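Local coordinates for probable E3 ubiquitin-protein ligase HERC1 (Homo sapiens, PDB 4QT6) that probably acts as an E3 ubiquitin-protein ligase, its SPRY domain being a beta-sandwich module of a kind that often binds other proteins, at residues M75-H87 against A127-M141. Numbering follows the deposited sequence. Where two conformers were deposited one is given.
Sequences MWLYRAYSGNLYH and AFEDVDAAELYPCVM. With ARF (formamide), chain B; ARF (formamide), chain C.
Trp76 and Phe128 meet edge-to-face in the core of the SPRY beta sandwich, where the hairpin of strands 75-79 and 84-86 packs against strand 125-128 at the edge of the other sheet. The five-membered ring of Trp76 points its edge at the face of Phe128, planes 80° apart. Trp76 CD1 lies 3.5 Å from Phe128 CG, and Trp76 CB lies over the same face in a CH-pi contact. Phe128 has CG anti to its carbonyl carbon (chi1 -59°), which drops the ring onto the hairpin. There its CZ reaches Leu85 CB at 3.7 Å. The carbonyl O of Leu77 lies at the ring edge, near its plane. Replacing Phe128 by an alanine is likely to open a gap beside Leu85 and leave the Trp76 edge without its aromatic partner.

The indole is sandwiched between the His87 ring and Val131 CG1. Its NE1 donates to a water 2.8 Å away, which in turn donates to Glu129 O. The His87 ring is pinned by a nearly straight bond from ND1 to Met75 O, 2.7 Å. A second water links His87 NE2 to Asp132 OD1. That carboxylate oxygen also sits at the indole edge, 3.5 Å from Trp76 CZ2, and makes a salt bridge to Arg61. Leu136 CD2 packs against Trp76 CZ3.

Within the hairpin's own sheet, Leu77 CD2 touches Cys139 SG of strand 137-142 at 4.0 Å. Strand 55-60 runs between strands 75-79 and 137-142 in one sheet, while Ile115 and Phe117 of strand 114-119 adjoin Trp76 and Phe128 from the other.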
HETATM    1  N   MSE A  75      -3.437  -5.500   7.512  1.00 18.11           N
HETATM    2  CA  MSE A  75      -3.301  -4.531   6.417  1.00 17.90           C
HETATM    3  C   MSE A  75      -4.631  -4.244   5.769  1.00 18.18           C
HETATM    4  O   MSE A  75      -5.578  -5.049   5.819  1.00 17.92           O
HETATM    5  CB  MSE A  75      -2.314  -5.024   5.355  1.00 18.82           C
HETATM    6  CG  MSE A  75      -1.021  -5.519   5.992  1.00 19.06           C
HETATM    7 SE   MSE A  75       0.245  -6.026   4.552  1.00 22.99          SE
HETATM    8  CE  MSE A  75       1.870  -5.756   5.604  1.00 22.07           C
ATOM      9  N   TRP A  76      -4.707  -3.092   5.152  1.00 17.34           N
ATOM     10  CA  TRP A  76      -5.822  -2.678   4.316  1.00 18.11           C
ATOM     11  C   TRP A  76      -5.205  -2.393   2.956  1.00 18.70           C
ATOM     12  O   TRP A  76      -4.374  -1.476   2.818  1.00 17.98           O
ATOM     13  CB  TRP A  76      -6.465  -1.399   4.861  1.00 17.64           C
ATOM     14  CG  TRP A  76      -7.373  -1.542   6.057  1.00 18.22           C
ATOM     15  CD1 TRP A  76      -8.743  -1.506   6.034  1.00 19.34           C
ATOM     16  CD2 TRP A  76      -7.003  -1.678   7.432  1.00 18.64           C
ATOM     17  NE1 TRP A  76      -9.235  -1.649   7.289  1.00 19.62           N
ATOM     18  CE2 TRP A  76      -8.206  -1.734   8.181  1.00 19.04           C
ATOM     19  CE3 TRP A  76      -5.788  -1.796   8.111  1.00 18.99           C
ATOM     20  CZ2 TRP A  76      -8.210  -1.885   9.560  1.00 19.57           C
ATOM     21  CZ3 TRP A  76      -5.803  -1.936   9.490  1.00 19.58           C
ATOM     22  CH2 TRP A  76      -7.009  -1.964  10.200  1.00 19.55           C
ATOM     23  N   LEU A  77      -5.560  -3.180   1.947  1.00 18.13           N
ATOM     24  CA  LEU A  77      -4.778  -3.219   0.721  1.00 18.01           C
ATOM     25  C   LEU A  77      -5.600  -3.005  -0.527  1.00 18.67           C
ATOM     26  O   LEU A  77      -6.776  -3.384  -0.603  1.00 19.80           O
ATOM     27  CB  LEU A  77      -4.038  -4.543   0.609  1.00 18.83           C
ATOM     28  CG  LEU A  77      -3.008  -4.825   1.681  1.00 18.61           C
ATOM     29  CD1 LEU A  77      -2.512  -6.264   1.587  1.00 19.12           C
ATOM     30  CD2 LEU A  77      -1.845  -3.841   1.591  1.00 18.84           C
ATOM     31  N   TYR A  78      -4.938  -2.452  -1.533  1.00 18.11           N
ATOM     32  CA  TYR A  78      -5.510  -2.096  -2.825  1.00 19.13           C
ATOM     33  C   TYR A  78      -4.571  -2.685  -3.886  1.00 20.61           C
ATOM     34  O   TYR A  78      -3.366  -2.386  -3.948  1.00 20.48           O
ATOM     35  CB  TYR A  78      -5.667  -0.557  -2.890  1.00 18.20           C
ATOM     36  CG  TYR A  78      -6.094   0.109  -4.168  1.00 18.97           C
ATOM     37  CD1 TYR A  78      -6.962  -0.515  -5.053  1.00 19.36           C
ATOM     38  CD2 TYR A  78      -5.719   1.433  -4.440  1.00 19.30           C
ATOM     39  CE1 TYR A  78      -7.354   0.124  -6.224  1.00 20.89           C
ATOM     40  CE2 TYR A  78      -6.121   2.079  -5.598  1.00 21.12           C
ATOM     41  CZ  TYR A  78      -6.956   1.422  -6.480  1.00 21.08           C
ATOM     42  OH  TYR A  78      -7.338   2.082  -7.640  1.00 21.98           O
ATOM     43  N   ARG A  79      -5.136  -3.573  -4.701  1.00 21.54           N
ATOM     44  CA  ARG A  79      -4.365  -4.432  -5.609  1.00 21.55           C
ATOM     45  C   ARG A  79      -4.248  -3.857  -7.027  1.00 21.88           C
ATOM     46  O   ARG A  79      -5.269  -3.550  -7.681  1.00 21.93           O
ATOM     47  CB  ARG A  79      -5.038  -5.810  -5.632  1.00 22.32           C
ATOM     48  CG  ARG A  79      -4.395  -6.860  -6.507  1.00 22.33           C
ATOM     49  CD  ARG A  79      -5.132  -8.180  -6.326  1.00 23.98           C
ATOM     50  NE  ARG A  79      -4.751  -9.189  -7.306  1.00 24.95           N
ATOM     51  CZ  ARG A  79      -5.524 -10.214  -7.678  1.00 27.05           C
ATOM     52  NH1 ARG A  79      -6.749 -10.372  -7.158  1.00 27.59           N
ATOM     53  NH2 ARG A  79      -5.071 -11.075  -8.583  1.00 27.39           N
ATOM     54  N   ALA A  80      -3.002  -3.731  -7.513  1.00 20.05           N
ATOM     55  CA  ALA A  80      -2.724  -3.106  -8.787  1.00 21.62           C
ATOM     56  C   ALA A  80      -3.421  -3.834  -9.936  1.00 21.96           C
ATOM     57  O   ALA A  80      -4.067  -3.209 -10.776  1.00 22.74           O
ATOM     58  CB  ALA A  80      -1.228  -3.067  -9.026  1.00 21.14           C
ATOM     59  N   TYR A  81      -3.287  -5.151  -9.942  1.00 23.63           N
ATOM     60  CA  TYR A  81      -3.675  -5.960 -11.104  1.00 25.15           C
ATOM     61  C   TYR A  81      -5.156  -5.835 -11.456  1.00 26.57           C
ATOM     62  O   TYR A  81      -5.496  -5.759 -12.628  1.00 26.64           O
ATOM     63  CB  TYR A  81      -3.334  -7.424 -10.850  1.00 25.57           C
ATOM     64  CG  TYR A  81      -3.877  -8.355 -11.910  1.00 27.88           C
ATOM     65  CD1 TYR A  81      -3.305  -8.393 -13.162  1.00 29.51           C
ATOM     66  CD2 TYR A  81      -4.985  -9.148 -11.666  1.00 29.26           C
ATOM     67  CE1 TYR A  81      -3.806  -9.222 -14.150  1.00 31.86           C
ATOM     68  CE2 TYR A  81      -5.496  -9.990 -12.650  1.00 31.19           C
ATOM     69  CZ  TYR A  81      -4.887 -10.023 -13.887  1.00 32.31           C
ATOM     70  OH  TYR A  81      -5.370 -10.851 -14.894  1.00 35.21           O
ATOM     71  N   SER A  82      -6.002  -5.827 -10.434  1.00 25.33           N
ATOM     72  CA  SER A  82      -7.455  -5.888 -10.576  1.00 27.22           C
ATOM     73  C   SER A  82      -8.236  -4.709  -9.997  1.00 26.54           C
ATOM     74  O   SER A  82      -9.452  -4.592 -10.212  1.00 28.22           O
ATOM     75  CB  SER A  82      -7.928  -7.147  -9.865  1.00 27.22           C
ATOM     76  OG  SER A  82      -7.548  -7.126  -8.489  1.00 26.28           O
ATOM     77  N   GLY A  83      -7.586  -3.864  -9.197  1.00 24.39           N
ATOM     78  CA  GLY A  83      -8.318  -2.847  -8.461  1.00 24.79           C
ATOM     79  C   GLY A  83      -9.080  -3.343  -7.231  1.00 22.41           C
ATOM     80  O   GLY A  83      -9.752  -2.542  -6.575  1.00 24.39           O
ATOM     81  N   ASN A  84      -8.949  -4.630  -6.881  1.00 23.42           N
ATOM     82  CA  ASN A  84      -9.626  -5.200  -5.715  1.00 24.18           C
ATOM     83  C   ASN A  84      -9.059  -4.632  -4.426  1.00 24.27           C
ATOM     84  O   ASN A  84      -7.924  -4.149  -4.397  1.00 24.63           O
ATOM     85  CB  ASN A  84      -9.522  -6.741  -5.655  1.00 25.53           C
ATOM     86  CG  ASN A  84     -10.374  -7.443  -6.710  1.00 27.75           C
ATOM     87  OD1 ASN A  84      -9.845  -8.096  -7.606  1.00 26.79           O
ATOM     88  ND2 ASN A  84     -11.682  -7.288  -6.620  1.00 30.75           N
ATOM     89  N   LEU A  85      -9.871  -4.717  -3.379  1.00 22.07           N
ATOM     90  CA  LEU A  85      -9.591  -4.223  -2.031  1.00 22.04           C
ATOM     91  C   LEU A  85      -9.658  -5.389  -1.046  1.00 22.42           C
ATOM     92  O   LEU A  85     -10.516  -6.287  -1.181  1.00 23.35           O
ATOM     93  CB  LEU A  85     -10.633  -3.173  -1.633  1.00 22.27           C
ATOM     94  CG  LEU A  85     -10.649  -1.873  -2.421  1.00 22.62           C
ATOM     95  CD1 LEU A  85     -11.866  -1.037  -2.068  1.00 21.86           C
ATOM     96  CD2 LEU A  85      -9.365  -1.079  -2.175  1.00 23.89           C
ATOM     97  N   TYR A  86      -8.734  -5.391  -0.078  1.00 21.36           N
ATOM     98  CA  TYR A  86      -8.530  -6.508   0.832  1.00 21.67           C
ATOM     99  C   TYR A  86      -8.416  -5.991   2.244  1.00 21.34           C
ATOM    100  O   TYR A  86      -7.604  -5.110   2.542  1.00 20.70           O
ATOM    101  CB  TYR A  86      -7.263  -7.313   0.476  1.00 21.54           C
ATOM    102  CG  TYR A  86      -7.387  -7.924  -0.894  1.00 21.71           C
ATOM    103  CD1 TYR A  86      -7.053  -7.205  -2.020  1.00 20.82           C
ATOM    104  CD2 TYR A  86      -7.935  -9.190  -1.061  1.00 22.81           C
ATOM    105  CE1 TYR A  86      -7.220  -7.724  -3.289  1.00 23.28           C
ATOM    106  CE2 TYR A  86      -8.115  -9.720  -2.325  1.00 23.58           C
ATOM    107  CZ  TYR A  86      -7.756  -8.994  -3.435  1.00 24.03           C
ATOM    108  OH  TYR A  86      -7.952  -9.505  -4.700  1.00 25.43           O
ATOM    109  N   HIS A  87      -9.279  -6.510   3.106  1.00 20.53           N
ATOM    110  CA  HIS A  87      -9.099  -6.409   4.529  1.00 20.16           C
ATOM    111  C   HIS A  87      -9.984  -7.488   5.155  1.00 22.19           C
ATOM    112  O   HIS A  87     -11.189  -7.464   4.961  1.00 21.97           O
ATOM    113  CB  HIS A  87      -9.460  -5.022   5.083  1.00 20.75           C
ATOM    114  CG  HIS A  87      -9.251  -4.946   6.551  1.00 20.59           C
ATOM    115  ND1 HIS A  87      -7.994  -4.889   7.118  1.00 20.28           N
ATOM    116  CD2 HIS A  87     -10.127  -5.019   7.580  1.00 19.81           C
ATOM    117  CE1 HIS A  87      -8.107  -4.923   8.428  1.00 20.02           C
ATOM    118  NE2 HIS A  87      -9.389  -4.983   8.734  1.00 20.84           N
ATOM    119  N   ALA A 127     -12.757   3.647   0.237  1.00 23.43           N
ATOM    120  CA  ALA A 127     -12.417   2.255   0.037  1.00 23.26           C
ATOM    121  C   ALA A 127     -12.768   1.405   1.251  1.00 23.72           C
ATOM    122  O   ALA A 127     -13.305   0.288   1.109  1.00 24.46           O
ATOM    123  CB  ALA A 127     -10.931   2.156  -0.249  1.00 22.62           C
ATOM    124  N   PHE A 128     -12.438   1.896   2.443  1.00 22.82           N
ATOM    125  CA  PHE A 128     -12.661   1.156   3.675  1.00 23.49           C
ATOM    126  C   PHE A 128     -13.262   2.056   4.745  1.00 23.67           C
ATOM    127  O   PHE A 128     -12.901   3.227   4.856  1.00 23.34           O
ATOM    128  CB  PHE A 128     -11.349   0.568   4.228  1.00 23.14           C
ATOM    129  CG  PHE A 128     -10.628  -0.377   3.286  1.00 22.53           C
ATOM    130  CD1 PHE A 128     -11.018  -1.709   3.162  1.00 21.68           C
ATOM    131  CD2 PHE A 128      -9.496   0.037   2.591  1.00 20.96           C
ATOM    132  CE1 PHE A 128     -10.318  -2.578   2.340  1.00 22.15           C
ATOM    133  CE2 PHE A 128      -8.800  -0.828   1.764  1.00 22.23           C
ATOM    134  CZ  PHE A 128      -9.210  -2.139   1.642  1.00 21.91           C
ATOM    135  N   GLU A 129     -14.184   1.492   5.527  1.00 24.88           N
ATOM    136  CA  GLU A 129     -14.733   2.151   6.687  1.00 26.18           C
ATOM    137  C   GLU A 129     -14.455   1.342   7.935  1.00 24.22           C
ATOM    138  O   GLU A 129     -13.945   0.213   7.869  1.00 24.64           O
ATOM    139  CB  GLU A 129     -16.242   2.341   6.504  1.00 27.32           C
ATOM    140  CG  GLU A 129     -16.620   3.243   5.348  1.00 31.11           C
ATOM    141  CD  GLU A 129     -18.126   3.328   5.160  1.00 34.51           C
ATOM    142  OE1 GLU A 129     -18.725   4.303   5.665  1.00 37.78           O
ATOM    143  OE2 GLU A 129     -18.690   2.432   4.508  1.00 36.20           O
ATOM    144  N   ASP A 130     -14.765   1.937   9.080  1.00 25.73           N
ATOM    145  CA  ASP A 130     -14.638   1.288  10.390  0.50 26.96           C
ATOM    146  C   ASP A 130     -13.196   0.825  10.622  1.00 26.31           C
ATOM    147  O   ASP A 130     -12.942  -0.232  11.171  1.00 25.63           O
ATOM    148  CB  ASP A 130     -15.610   0.091  10.535  0.50 28.81           C
ATOM    149  CG  ASP A 130     -17.062   0.454  10.230  0.50 29.92           C
ATOM    150  OD1 ASP A 130     -17.663   1.258  10.975  0.50 32.70           O
ATOM    151  OD2 ASP A 130     -17.608  -0.095   9.254  0.50 33.69           O
ATOM    152  N   VAL A 131     -12.240   1.642  10.198  1.00 24.61           N
ATOM    153  CA  VAL A 131     -10.840   1.300  10.383  1.00 24.45           C
ATOM    154  C   VAL A 131     -10.523   1.302  11.874  1.00 24.58           C
ATOM    155  O   VAL A 131     -10.725   2.292  12.541  1.00 28.07           O
ATOM    156  CB  VAL A 131      -9.946   2.285   9.599  1.00 22.59           C
ATOM    157  CG1 VAL A 131      -8.469   2.083   9.921  1.00 23.93           C
ATOM    158  CG2 VAL A 131     -10.219   2.125   8.127  1.00 22.63           C
ATOM    159  N   ASP A 132     -10.007   0.202  12.388  1.00 22.91           N
ATOM    160  CA  ASP A 132      -9.987  -0.052  13.821  1.00 24.87           C
ATOM    161  C   ASP A 132      -8.604  -0.322  14.413  1.00 23.34           C
ATOM    162  O   ASP A 132      -8.449  -1.095  15.344  1.00 23.93           O
ATOM    163  CB  ASP A 132     -10.973  -1.191  14.137  1.00 25.97           C
ATOM    164  CG  ASP A 132     -10.599  -2.521  13.470  1.00 28.72           C
ATOM    165  OD1 ASP A 132      -9.585  -2.601  12.733  1.00 25.74           O
ATOM    166  OD2 ASP A 132     -11.343  -3.509  13.686  1.00 29.48           O
ATOM    167  N   ALA A 133      -7.580   0.327  13.850  1.00 21.74           N
ATOM    168  CA  ALA A 133      -6.246   0.330  14.452  1.00 20.97           C
ATOM    169  C   ALA A 133      -5.932   1.671  15.073  1.00 20.85           C
ATOM    170  O   ALA A 133      -6.415   2.702  14.603  1.00 23.73           O
ATOM    171  CB  ALA A 133      -5.189  -0.008  13.428  1.00 22.08           C
ATOM    172  N   ALA A 134      -5.139   1.637  16.142  1.00 19.07           N
ATOM    173  CA  ALA A 134      -4.718   2.834  16.816  1.00 19.09           C
ATOM    174  C   ALA A 134      -3.614   3.555  16.067  1.00 19.49           C
ATOM    175  O   ALA A 134      -3.549   4.792  16.120  1.00 19.86           O
ATOM    176  CB  ALA A 134      -4.241   2.520  18.214  1.00 20.89           C
ATOM    177  N   GLU A 135      -2.725   2.793  15.439  1.00 18.30           N
ATOM    178  CA  GLU A 135      -1.613   3.384  14.702  1.00 18.21           C
ATOM    179  C   GLU A 135      -1.426   2.626  13.398  1.00 18.22           C
ATOM    180  O   GLU A 135      -1.404   1.391  13.381  1.00 18.02           O
ATOM    181  CB  GLU A 135      -0.335   3.334  15.525  1.00 18.08           C
ATOM    182  CG  GLU A 135       0.878   3.943  14.824  1.00 18.98           C
ATOM    183  CD  GLU A 135       1.972   4.416  15.747  1.00 21.44           C
ATOM    184  OE1 GLU A 135       1.999   4.045  16.929  1.00 23.02           O
ATOM    185  OE2 GLU A 135       2.825   5.210  15.269  1.00 25.03           O
ATOM    186  N   LEU A 136      -1.277   3.364  12.306  1.00 17.63           N
ATOM    187  CA  LEU A 136      -1.166   2.757  10.978  1.00 18.00           C
ATOM    188  C   LEU A 136      -0.030   3.370  10.199  1.00 17.57           C
ATOM    189  O   LEU A 136       0.281   4.563  10.346  1.00 18.10           O
ATOM    190  CB  LEU A 136      -2.467   2.854  10.175  1.00 19.06           C
ATOM    191  CG  LEU A 136      -3.575   1.926  10.686  1.00 19.31           C
ATOM    192  CD1 LEU A 136      -4.911   2.251  10.023  1.00 19.78           C
ATOM    193  CD2 LEU A 136      -3.191   0.477  10.429  1.00 20.68           C
ATOM    194  N   TYR A 137       0.606   2.530   9.389  1.00 15.98           N
ATOM    195  CA  TYR A 137       1.735   2.968   8.566  1.00 16.44           C
ATOM    196  C   TYR A 137       1.394   2.752   7.115  1.00 16.10           C
ATOM    197  O   TYR A 137       0.929   1.688   6.744  1.00 16.54           O
ATOM    198  CB  TYR A 137       2.996   2.153   8.861  1.00 16.64           C
ATOM    199  CG  TYR A 137       3.462   2.215  10.277  1.00 16.51           C
ATOM    200  CD1 TYR A 137       2.833   1.451  11.277  1.00 18.62           C
ATOM    201  CD2 TYR A 137       4.522   3.018  10.638  1.00 17.78           C
ATOM    202  CE1 TYR A 137       3.255   1.527  12.590  1.00 19.31           C
ATOM    203  CE2 TYR A 137       4.939   3.088  11.960  1.00 19.66           C
ATOM    204  CZ  TYR A 137       4.308   2.326  12.913  1.00 19.92           C
ATOM    205  OH  TYR A 137       4.758   2.412  14.220  1.00 23.42           O
ATOM    206  N   PRO A 138       1.673   3.741   6.259  1.00 15.75           N
ATOM    207  CA  PRO A 138       1.696   3.458   4.814  1.00 14.89           C
ATOM    208  C   PRO A 138       2.515   2.212   4.494  1.00 15.22           C
ATOM    209  O   PRO A 138       3.557   1.979   5.122  1.00 16.09           O
ATOM    210  CB  PRO A 138       2.337   4.718   4.224  1.00 15.02           C
ATOM    211  CG  PRO A 138       1.991   5.788   5.197  1.00 15.19           C
ATOM    212  CD  PRO A 138       2.021   5.151   6.554  1.00 15.01           C
ATOM    213  N   CYS A 139       2.030   1.385   3.576  1.00 14.86           N
ATOM    214  CA  CYS A 139       2.712   0.130   3.228  1.00 15.59           C
ATOM    215  C   CYS A 139       2.513  -0.294   1.809  1.00 15.45           C
ATOM    216  O   CYS A 139       1.596   0.130   1.139  1.00 15.57           O
ATOM    217  CB  CYS A 139       2.263  -1.020   4.123  1.00 16.76           C
ATOM    218  SG  CYS A 139       0.600  -1.618   3.824  1.00 17.37           S
ATOM    219  N   VAL A 140       3.400  -1.184   1.393  1.00 15.53           N
ATOM    220  CA  VAL A 140       3.372  -1.833   0.098  1.00 16.67           C
ATOM    221  C   VAL A 140       3.594  -3.303   0.380  1.00 17.50           C
ATOM    222  O   VAL A 140       4.392  -3.653   1.257  1.00 17.69           O
ATOM    223  CB  VAL A 140       4.491  -1.268  -0.802  1.00 17.62           C
ATOM    224  CG1 VAL A 140       4.594  -2.038  -2.099  1.00 17.91           C
ATOM    225  CG2 VAL A 140       4.253   0.211  -1.057  1.00 16.28           C
HETATM  226  N   MSE A 141       2.881  -4.164  -0.344  0.65 17.91           N
HETATM  227  CA  MSE A 141       3.066  -5.619  -0.238  0.65 19.38           C
HETATM  228  C   MSE A 141       3.203  -6.170  -1.636  1.00 19.37           C
HETATM  229  O   MSE A 141       2.539  -5.681  -2.547  1.00 20.63           O
HETATM  230  CB  MSE A 141       1.836  -6.165   0.495  0.65 21.14           C
HETATM  231  CG  MSE A 141       1.851  -7.640   0.885  0.65 22.68           C
HETATM  232 SE   MSE A 141       1.227  -8.839  -0.560  0.65 27.09          SE
HETATM  233  CE  MSE A 141      -0.049  -7.692  -1.516  0.65 28.00           C
TER
HETATM  234  N   ARF B2201      -1.149 -10.647 -11.689  1.00 29.08           N
HETATM  235  C   ARF B2201      -2.201 -11.086 -11.000  1.00 29.52           C
HETATM  236  O   ARF B2201      -2.406 -10.702  -9.859  1.00 27.79           O
HETATM  237  N   ARF C2202      -8.990   4.413  -7.157  0.50 24.39           N
HETATM  238  C   ARF C2202     -10.116   4.773  -7.786  0.50 25.80           C
HETATM  239  O   ARF C2202     -10.588   4.039  -8.645  0.50 25.66           O
HETATM  240  O   HOH W   1     -12.015  -1.741   7.819  1.00 29.60           O
HETATM  241  O   HOH W   2      -8.886  -4.950  11.551  1.00 24.21           O